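Local structure of N2152 (5U22) at residues A[241-255]-A[268-282]. The protein is a family 39 glycoside hydrolase of a rumen anaerobic fungus that probably cleaves arabinosyl-containing glycosides. Residues are numbered along the deposited sequence; the frame is centred on the assembly and turned at random.
Sequences PITINEYCDENHDLE and FERYKVDSGMITWWF. With BTB (2-[bis-(2-hydroxy-ethyl)-amino]-2-hydroxymethyl-propane-1,3-diol), chain B; EDO (1,2-ethanediol), chain C.
Thr-243 and Ser-275 lie side by side on one face of two parallel strands, their hydroxyls OG1 and OG joined by a 2.6 Å hydrogen bond in which either could be the donor; two such small side chains fit next to each other and satisfy one another in the buried interior. Between the strands, Ile-242 O accepts from the backbone N of both Asp-274 and Ser-275, Ile-244 N donates to Ser-275 O, and Ile-244 O receives Met-277 N. A beta bulge then shifts the register by one residue before Thr-279 N reaches Tyr-247 O.

On the helix-facing side, Phe-268 turns its edge to the face of Tyr-247, planes at 81°, while Ile-278 CA sits over the opposite face, 4.2 Å from the ring centroid. Gly-276 leaves room here: a CB would clash with Phe-268 CE2. These elements form a beta-alpha-beta unit of the TIM barrel, strand 242-247 and strand 275-278 linked by helix 258-270.

Beyond the strand ends, Glu-255 OE2 is gripped twice, by Trp-281 N on its syn lone pair (2.9 Å) and by Thr-279 OG1 from the anti side (2.6 Å). The extended glutamate chain, CG anti to the backbone N (chi1 -169°) and lying against Ile-278 CG2, carries the carboxylate to them.

Trp-281 is sandwiched: the His-252 ring stacks on its six-membered ring, 3.5 Å between centroids with planes 9° apart, and C6 of the bound BTB lies over the other face. A serine here would probably leave the His-252 ring without its stacking partner and open a gap beside BTB. Glu-246 accepts hydrogen bonds from BTB O6 at OE1 and from BTB O1 at OE2, which is also salt-bridged to Arg-68, marking the probable sugar-binding pocket.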
loop_
_atom_site.group_PDB
_atom_site.type_symbol
_atom_site.label_atom_id
_atom_site.label_comp_id
_atom_site.label_asym_id
_atom_site.label_seq_id
_atom_site.Cartn_x
_atom_site.Cartn_y
_atom_site.Cartn_z
ATOM N N PRO A 241 -2.334 -9.474 10.703
ATOM C CA PRO A 241 -1.721 -8.570 9.718
ATOM C C PRO A 241 -2.796 -7.735 9.048
ATOM O O PRO A 241 -3.907 -8.212 8.801
ATOM C CB PRO A 241 -1.065 -9.518 8.704
ATOM C CG PRO A 241 -1.016 -10.855 9.370
ATOM C CD PRO A 241 -2.129 -10.891 10.370
ATOM N N ILE A 242 -2.444 -6.489 8.727
ATOM C CA ILE A 242 -3.362 -5.532 8.120
ATOM C C ILE A 242 -2.974 -5.329 6.664
ATOM O O ILE A 242 -1.805 -5.066 6.361
ATOM C CB ILE A 242 -3.342 -4.187 8.862
ATOM C CG1 ILE A 242 -3.768 -4.365 10.316
ATOM C CG2 ILE A 242 -4.218 -3.164 8.137
ATOM C CD1 ILE A 242 -3.553 -3.116 11.150
ATOM N N THR A 243 -3.956 -5.408 5.768
ATOM C CA THR A 243 -3.748 -5.027 4.379
ATOM C C THR A 243 -4.730 -3.922 4.004
ATOM O O THR A 243 -5.949 -4.113 4.060
ATOM C CB THR A 243 -3.851 -6.239 3.440
ATOM O OG1 THR A 243 -3.581 -5.814 2.105
ATOM C CG2 THR A 243 -5.212 -6.922 3.468
ATOM N N ILE A 244 -4.198 -2.746 3.663
ATOM C CA ILE A 244 -5.037 -1.650 3.191
ATOM C C ILE A 244 -4.977 -1.706 1.677
ATOM O O ILE A 244 -4.152 -1.027 1.063
ATOM C CB ILE A 244 -4.570 -0.286 3.737
ATOM C CG1 ILE A 244 -4.508 -0.324 5.266
ATOM C CG2 ILE A 244 -5.501 0.843 3.280
ATOM C CD1 ILE A 244 -5.819 -0.757 5.928
ATOM N N ASN A 245 -5.818 -2.539 1.058
ATOM C CA ASN A 245 -5.523 -2.950 -0.304
ATOM C C ASN A 245 -6.182 -2.067 -1.350
ATOM O O ASN A 245 -6.175 -2.423 -2.531
ATOM C CB ASN A 245 -5.842 -4.445 -0.525
ATOM C CG ASN A 245 -7.274 -4.826 -0.201
ATOM O OD1 ASN A 245 -8.171 -3.981 -0.163
ATOM N ND2 ASN A 245 -7.501 -6.123 0.004
ATOM N N GLU A 246 -6.702 -0.907 -0.942
ATOM C CA GLU A 246 -6.908 0.246 -1.820
ATOM C C GLU A 246 -6.659 1.497 -0.996
ATOM O O GLU A 246 -7.266 1.651 0.065
ATOM C CB GLU A 246 -8.327 0.294 -2.406
ATOM C CG GLU A 246 -8.664 -0.898 -3.334
ATOM C CD GLU A 246 -10.013 -0.737 -3.996
ATOM O OE1 GLU A 246 -10.393 0.424 -4.232
ATOM O OE2 GLU A 246 -10.687 -1.759 -4.267
ATOM N N TYR A 247 -5.784 2.390 -1.467
ATOM C CA TYR A 247 -5.596 3.655 -0.760
ATOM C C TYR A 247 -5.347 4.801 -1.728
ATOM O O TYR A 247 -4.662 4.637 -2.739
ATOM C CB TYR A 247 -4.441 3.594 0.263
ATOM C CG TYR A 247 -3.016 3.455 -0.263
ATOM C CD1 TYR A 247 -2.390 2.211 -0.312
ATOM C CD2 TYR A 247 -2.269 4.573 -0.622
ATOM C CE1 TYR A 247 -1.080 2.081 -0.755
ATOM C CE2 TYR A 247 -0.969 4.453 -1.073
ATOM C CZ TYR A 247 -0.376 3.214 -1.130
ATOM O OH TYR A 247 0.922 3.099 -1.566
ATOM N N CYS A 248 -5.884 5.971 -1.385
ATOM C CA CYS A 248 -5.766 7.165 -2.219
ATOM C C CYS A 248 -6.257 8.355 -1.420
ATOM O O CYS A 248 -7.111 8.210 -0.545
ATOM C CB CYS A 248 -6.597 7.023 -3.501
ATOM S SG CYS A 248 -6.348 8.305 -4.759
ATOM N N ASP A 249 -5.700 9.527 -1.719
ATOM C CA ASP A 249 -6.282 10.770 -1.237
ATOM C C ASP A 249 -7.752 10.847 -1.637
ATOM O O ASP A 249 -8.174 10.244 -2.628
ATOM C CB ASP A 249 -5.525 11.968 -1.824
ATOM C CG ASP A 249 -5.978 13.277 -1.227
ATOM O OD1 ASP A 249 -5.524 13.590 -0.111
ATOM O OD2 ASP A 249 -6.809 13.976 -1.845
ATOM N N GLU A 250 -8.539 11.607 -0.863
ATOM C CA GLU A 250 -9.948 11.800 -1.203
ATOM C C GLU A 250 -10.128 12.298 -2.633
ATOM O O GLU A 250 -11.106 11.935 -3.300
ATOM C CB GLU A 250 -10.608 12.772 -0.213
ATOM C CG GLU A 250 -10.010 14.197 -0.183
ATOM C CD GLU A 250 -10.199 14.883 1.169
ATOM O OE1 GLU A 250 -9.645 14.378 2.167
ATOM O OE2 GLU A 250 -10.910 15.916 1.241
ATOM N N ASN A 251 -9.206 13.121 -3.128
ATOM C CA ASN A 251 -9.215 13.534 -4.533
ATOM C C ASN A 251 -8.606 12.419 -5.388
ATOM O O ASN A 251 -7.399 12.154 -5.310
ATOM C CB ASN A 251 -8.441 14.842 -4.692
ATOM C CG ASN A 251 -8.495 15.392 -6.107
ATOM O OD1 ASN A 251 -8.893 14.702 -7.046
ATOM N ND2 ASN A 251 -8.096 16.641 -6.263
ATOM N N HIS A 252 -9.432 11.773 -6.221
ATOM C CA HIS A 252 -8.951 10.662 -7.047
ATOM C C HIS A 252 -7.777 11.067 -7.928
ATOM O O HIS A 252 -6.967 10.220 -8.314
ATOM C CB HIS A 252 -10.067 10.138 -7.960
ATOM C CG HIS A 252 -11.312 9.699 -7.247
ATOM N ND1 HIS A 252 -12.453 9.323 -7.926
ATOM C CD2 HIS A 252 -11.598 9.569 -5.929
ATOM C CE1 HIS A 252 -13.385 8.974 -7.056
ATOM N NE2 HIS A 252 -12.899 9.133 -5.838
ATOM N N ASP A 253 -7.703 12.343 -8.310
ATOM C CA ASP A 253 -6.649 12.783 -9.214
ATOM C C ASP A 253 -5.266 12.753 -8.571
ATOM O O ASP A 253 -4.267 12.894 -9.282
ATOM C CB ASP A 253 -6.960 14.190 -9.728
ATOM C CG ASP A 253 -8.180 14.224 -10.619
ATOM O OD1 ASP A 253 -8.482 13.188 -11.263
ATOM O OD2 ASP A 253 -8.830 15.292 -10.687
ATOM N N LEU A 254 -5.187 12.571 -7.260
ATOM C CA LEU A 254 -3.913 12.476 -6.558
ATOM C C LEU A 254 -3.421 11.037 -6.427
ATOM O O LEU A 254 -2.402 10.800 -5.760
ATOM C CB LEU A 254 -4.027 13.114 -5.168
ATOM C CG LEU A 254 -4.438 14.593 -5.079
ATOM C CD1 LEU A 254 -3.885 15.249 -3.814
ATOM C CD2 LEU A 254 -4.057 15.396 -6.320
ATOM N N GLU A 255 -4.122 10.081 -7.032
ATOM C CA GLU A 255 -3.631 8.711 -7.087
ATOM C C GLU A 255 -2.229 8.704 -7.682
ATOM O O GLU A 255 -1.982 9.315 -8.726
ATOM C CB GLU A 255 -4.581 7.849 -7.934
ATOM C CG GLU A 255 -4.340 6.349 -7.855
ATOM C CD GLU A 255 -5.264 5.574 -8.773
ATOM O OE1 GLU A 255 -4.859 5.291 -9.930
ATOM O OE2 GLU A 255 -6.410 5.291 -8.350
ATOM N N PHE A 268 1.438 4.033 7.109
ATOM C CA PHE A 268 1.453 2.571 7.027
ATOM C C PHE A 268 2.694 1.996 7.695
ATOM O O PHE A 268 2.613 1.001 8.428
ATOM C CB PHE A 268 1.396 2.103 5.568
ATOM C CG PHE A 268 0.071 2.341 4.884
ATOM C CD1 PHE A 268 -0.947 3.043 5.510
ATOM C CD2 PHE A 268 -0.145 1.856 3.602
ATOM C CE1 PHE A 268 -2.159 3.273 4.868
ATOM C CE2 PHE A 268 -1.359 2.062 2.961
ATOM C CZ PHE A 268 -2.371 2.784 3.598
ATOM N N GLU A 269 3.861 2.594 7.438
ATOM C CA GLU A 269 5.075 2.101 8.077
ATOM C C GLU A 269 5.029 2.330 9.581
ATOM O O GLU A 269 5.452 1.468 10.359
ATOM C CB GLU A 269 6.305 2.770 7.471
ATOM C CG GLU A 269 6.574 2.400 6.005
ATOM C CD GLU A 269 7.163 1.000 5.827
ATOM O OE1 GLU A 269 7.509 0.339 6.844
ATOM O OE2 GLU A 269 7.272 0.571 4.658
ATOM N N ARG A 270 4.499 3.474 10.012
ATOM C CA ARG A 270 4.444 3.778 11.441
ATOM C C ARG A 270 3.631 2.740 12.203
ATOM O O ARG A 270 3.967 2.384 13.338
ATOM C CB ARG A 270 3.859 5.176 11.644
ATOM C CG ARG A 270 3.710 5.613 13.093
ATOM C CD ARG A 270 3.429 7.129 13.172
ATOM N NE ARG A 270 4.434 7.912 12.440
ATOM C CZ ARG A 270 4.155 8.716 11.412
ATOM N NH1 ARG A 270 2.900 8.884 10.993
ATOM N NH2 ARG A 270 5.132 9.363 10.800
ATOM N N TYR A 271 2.565 2.231 11.594
ATOM C CA TYR A 271 1.679 1.283 12.256
ATOM C C TYR A 271 1.920 -0.153 11.808
ATOM O O TYR A 271 1.120 -1.041 12.129
ATOM C CB TYR A 271 0.220 1.703 12.046
ATOM C CG TYR A 271 -0.109 2.926 12.878
ATOM C CD1 TYR A 271 -0.501 2.791 14.202
ATOM C CD2 TYR A 271 0.033 4.211 12.361
ATOM C CE1 TYR A 271 -0.785 3.906 14.984
ATOM C CE2 TYR A 271 -0.237 5.326 13.135
ATOM C CZ TYR A 271 -0.648 5.166 14.441
ATOM O OH TYR A 271 -0.913 6.271 15.210
ATOM N N LYS A 272 3.016 -0.401 11.097
ATOM C CA LYS A 272 3.438 -1.756 10.741
ATOM C C LYS A 272 2.372 -2.477 9.922
ATOM O O LYS A 272 2.118 -3.672 10.094
ATOM C CB LYS A 272 3.825 -2.552 11.984
ATOM C CG LYS A 272 4.975 -1.894 12.758
ATOM C CD LYS A 272 5.442 -2.737 13.936
ATOM C CE LYS A 272 5.404 -1.939 15.224
ATOM N N VAL A 273 1.745 -1.734 9.013
ATOM C CA VAL A 273 0.828 -2.341 8.058
ATOM C C VAL A 273 1.572 -3.397 7.254
ATOM O O VAL A 273 2.723 -3.202 6.843
ATOM C CB VAL A 273 0.225 -1.252 7.158
ATOM C CG1 VAL A 273 -0.419 -1.860 5.918
ATOM C CG2 VAL A 273 -0.798 -0.458 7.947
ATOM N N ASP A 274 0.918 -4.538 7.038
ATOM C CA ASP A 274 1.575 -5.622 6.321
ATOM C C ASP A 274 1.694 -5.312 4.832
ATOM O O ASP A 274 2.747 -5.552 4.223
ATOM C CB ASP A 274 0.818 -6.929 6.543
ATOM C CG ASP A 274 1.591 -8.121 6.059
ATOM O OD1 ASP A 274 2.661 -8.403 6.637
ATOM O OD2 ASP A 274 1.130 -8.775 5.110
ATOM N N SER A 275 0.624 -4.799 4.223
ATOM C CA SER A 275 0.658 -4.449 2.811
ATOM C C SER A 275 -0.344 -3.344 2.542
ATOM O O SER A 275 -1.373 -3.243 3.210
ATOM C CB SER A 275 0.349 -5.652 1.906
ATOM O OG SER A 275 -0.956 -6.175 2.128
ATOM N N GLY A 276 -0.027 -2.509 1.557
ATOM C CA GLY A 276 -0.957 -1.497 1.096
ATOM C C GLY A 276 -0.931 -1.420 -0.416
ATOM O O GLY A 276 0.143 -1.537 -1.012
ATOM N N MET A 277 -2.090 -1.250 -1.051
ATOM C CA MET A 277 -2.186 -1.163 -2.504
ATOM C C MET A 277 -2.858 0.140 -2.906
ATOM O O MET A 277 -3.909 0.491 -2.368
ATOM C CB MET A 277 -2.983 -2.334 -3.088
ATOM C CG MET A 277 -2.185 -3.601 -3.298
ATOM S SD MET A 277 -2.705 -4.990 -2.284
ATOM C CE MET A 277 -2.161 -4.374 -0.744
ATOM N N ILE A 278 -2.277 0.818 -3.897
ATOM C CA ILE A 278 -2.897 2.007 -4.449
ATOM C C ILE A 278 -4.223 1.645 -5.132
ATOM O O ILE A 278 -4.401 0.534 -5.652
ATOM C CB ILE A 278 -1.915 2.684 -5.421
ATOM C CG1 ILE A 278 -0.640 3.072 -4.664
ATOM C CG2 ILE A 278 -2.521 3.931 -6.074
ATOM C CD1 ILE A 278 0.477 3.483 -5.587
ATOM N N THR A 279 -5.168 2.587 -5.103
ATOM C CA THR A 279 -6.446 2.434 -5.786
ATOM C C THR A 279 -6.268 2.228 -7.286
ATOM O O THR A 279 -5.181 2.391 -7.857
ATOM C CB THR A 279 -7.329 3.671 -5.576
ATOM O OG1 THR A 279 -6.545 4.864 -5.777
ATOM C CG2 THR A 279 -7.940 3.671 -4.182
ATOM N N TRP A 280 -7.383 1.859 -7.926
ATOM C CA TRP A 280 -7.534 1.855 -9.387
ATOM C C TRP A 280 -8.771 2.689 -9.688
ATOM O O TRP A 280 -9.847 2.149 -9.969
ATOM C CB TRP A 280 -7.661 0.442 -9.922
ATOM C CG TRP A 280 -7.829 0.365 -11.419
ATOM C CD1 TRP A 280 -7.160 1.089 -12.368
ATOM C CD2 TRP A 280 -8.734 -0.486 -12.125
ATOM N NE1 TRP A 280 -7.578 0.720 -13.623
ATOM C CE2 TRP A 280 -8.556 -0.235 -13.501
ATOM C CE3 TRP A 280 -9.679 -1.441 -11.725
ATOM C CZ2 TRP A 280 -9.287 -0.906 -14.479
ATOM C CZ3 TRP A 280 -10.396 -2.111 -12.694
ATOM C CH2 TRP A 280 -10.198 -1.843 -14.056
ATOM N N TRP A 281 -8.631 4.012 -9.607
ATOM C CA TRP A 281 -9.779 4.868 -9.880
ATOM C C TRP A 281 -10.042 5.061 -11.366
ATOM O O TRP A 281 -11.178 5.368 -11.738
ATOM C CB TRP A 281 -9.607 6.248 -9.236
ATOM C CG TRP A 281 -9.991 6.299 -7.797
ATOM C CD1 TRP A 281 -9.182 6.615 -6.746
ATOM C CD2 TRP A 281 -11.280 6.023 -7.245
ATOM N NE1 TRP A 281 -9.892 6.566 -5.572
ATOM C CE2 TRP A 281 -11.184 6.206 -5.853
ATOM C CE3 TRP A 281 -12.516 5.662 -7.794
ATOM C CZ2 TRP A 281 -12.266 6.022 -5.000
ATOM C CZ3 TRP A 281 -13.586 5.484 -6.950
ATOM C CH2 TRP A 281 -13.457 5.663 -5.565
ATOM N N PHE A 282 -9.032 4.901 -12.218
ATOM C CA PHE A 282 -9.152 5.238 -13.635
ATOM C C PHE A 282 -9.250 3.944 -14.432
ATOM O O PHE A 282 -8.268 3.426 -14.963
ATOM C CB PHE A 282 -8.008 6.131 -14.031
ATOM C CG PHE A 282 -7.991 7.371 -13.216
ATOM C CD1 PHE A 282 -8.941 8.350 -13.434
ATOM C CD2 PHE A 282 -7.128 7.498 -12.136
ATOM C CE1 PHE A 282 -8.985 9.482 -12.632
ATOM C CE2 PHE A 282 -7.168 8.621 -11.341
ATOM C CZ PHE A 282 -8.105 9.621 -11.596
HETATM C C1 BTB B . -13.446 -0.348 -5.256
HETATM O O1 BTB B . -12.678 -1.380 -5.850
HETATM C C2 BTB B . -13.955 0.547 -6.454
HETATM C C3 BTB B . -15.008 1.581 -5.918
HETATM O O3 BTB B . -14.710 1.972 -4.600
HETATM C C4 BTB B . -14.715 -0.449 -7.375
HETATM O O4 BTB B . -15.529 0.243 -8.306
HETATM N N BTB B . -12.731 1.256 -7.100
HETATM C C5 BTB B . -12.214 2.341 -6.221
HETATM C C6 BTB B . -10.743 2.651 -6.554
HETATM O O6 BTB B . -9.981 1.459 -6.504
HETATM C C7 BTB B . -13.090 1.921 -8.424
HETATM C C8 BTB B . -12.652 1.027 -9.611
HETATM O O8 BTB B . -11.547 0.277 -9.260
HETATM C C1 EDO C . -12.475 8.888 -11.818
HETATM O O1 EDO C . -11.892 9.594 -10.715
HETATM C C2 EDO C . -13.308 7.732 -11.278
HETATM O O2 EDO C . -14.292 8.252 -10.372
HETATM O O HOH W 1 0.090 -5.562 9.949
HETATM O O HOH W 2 -9.932 8.266 -3.088
HETATM O O HOH W 3 -6.284 4.129 -11.820
#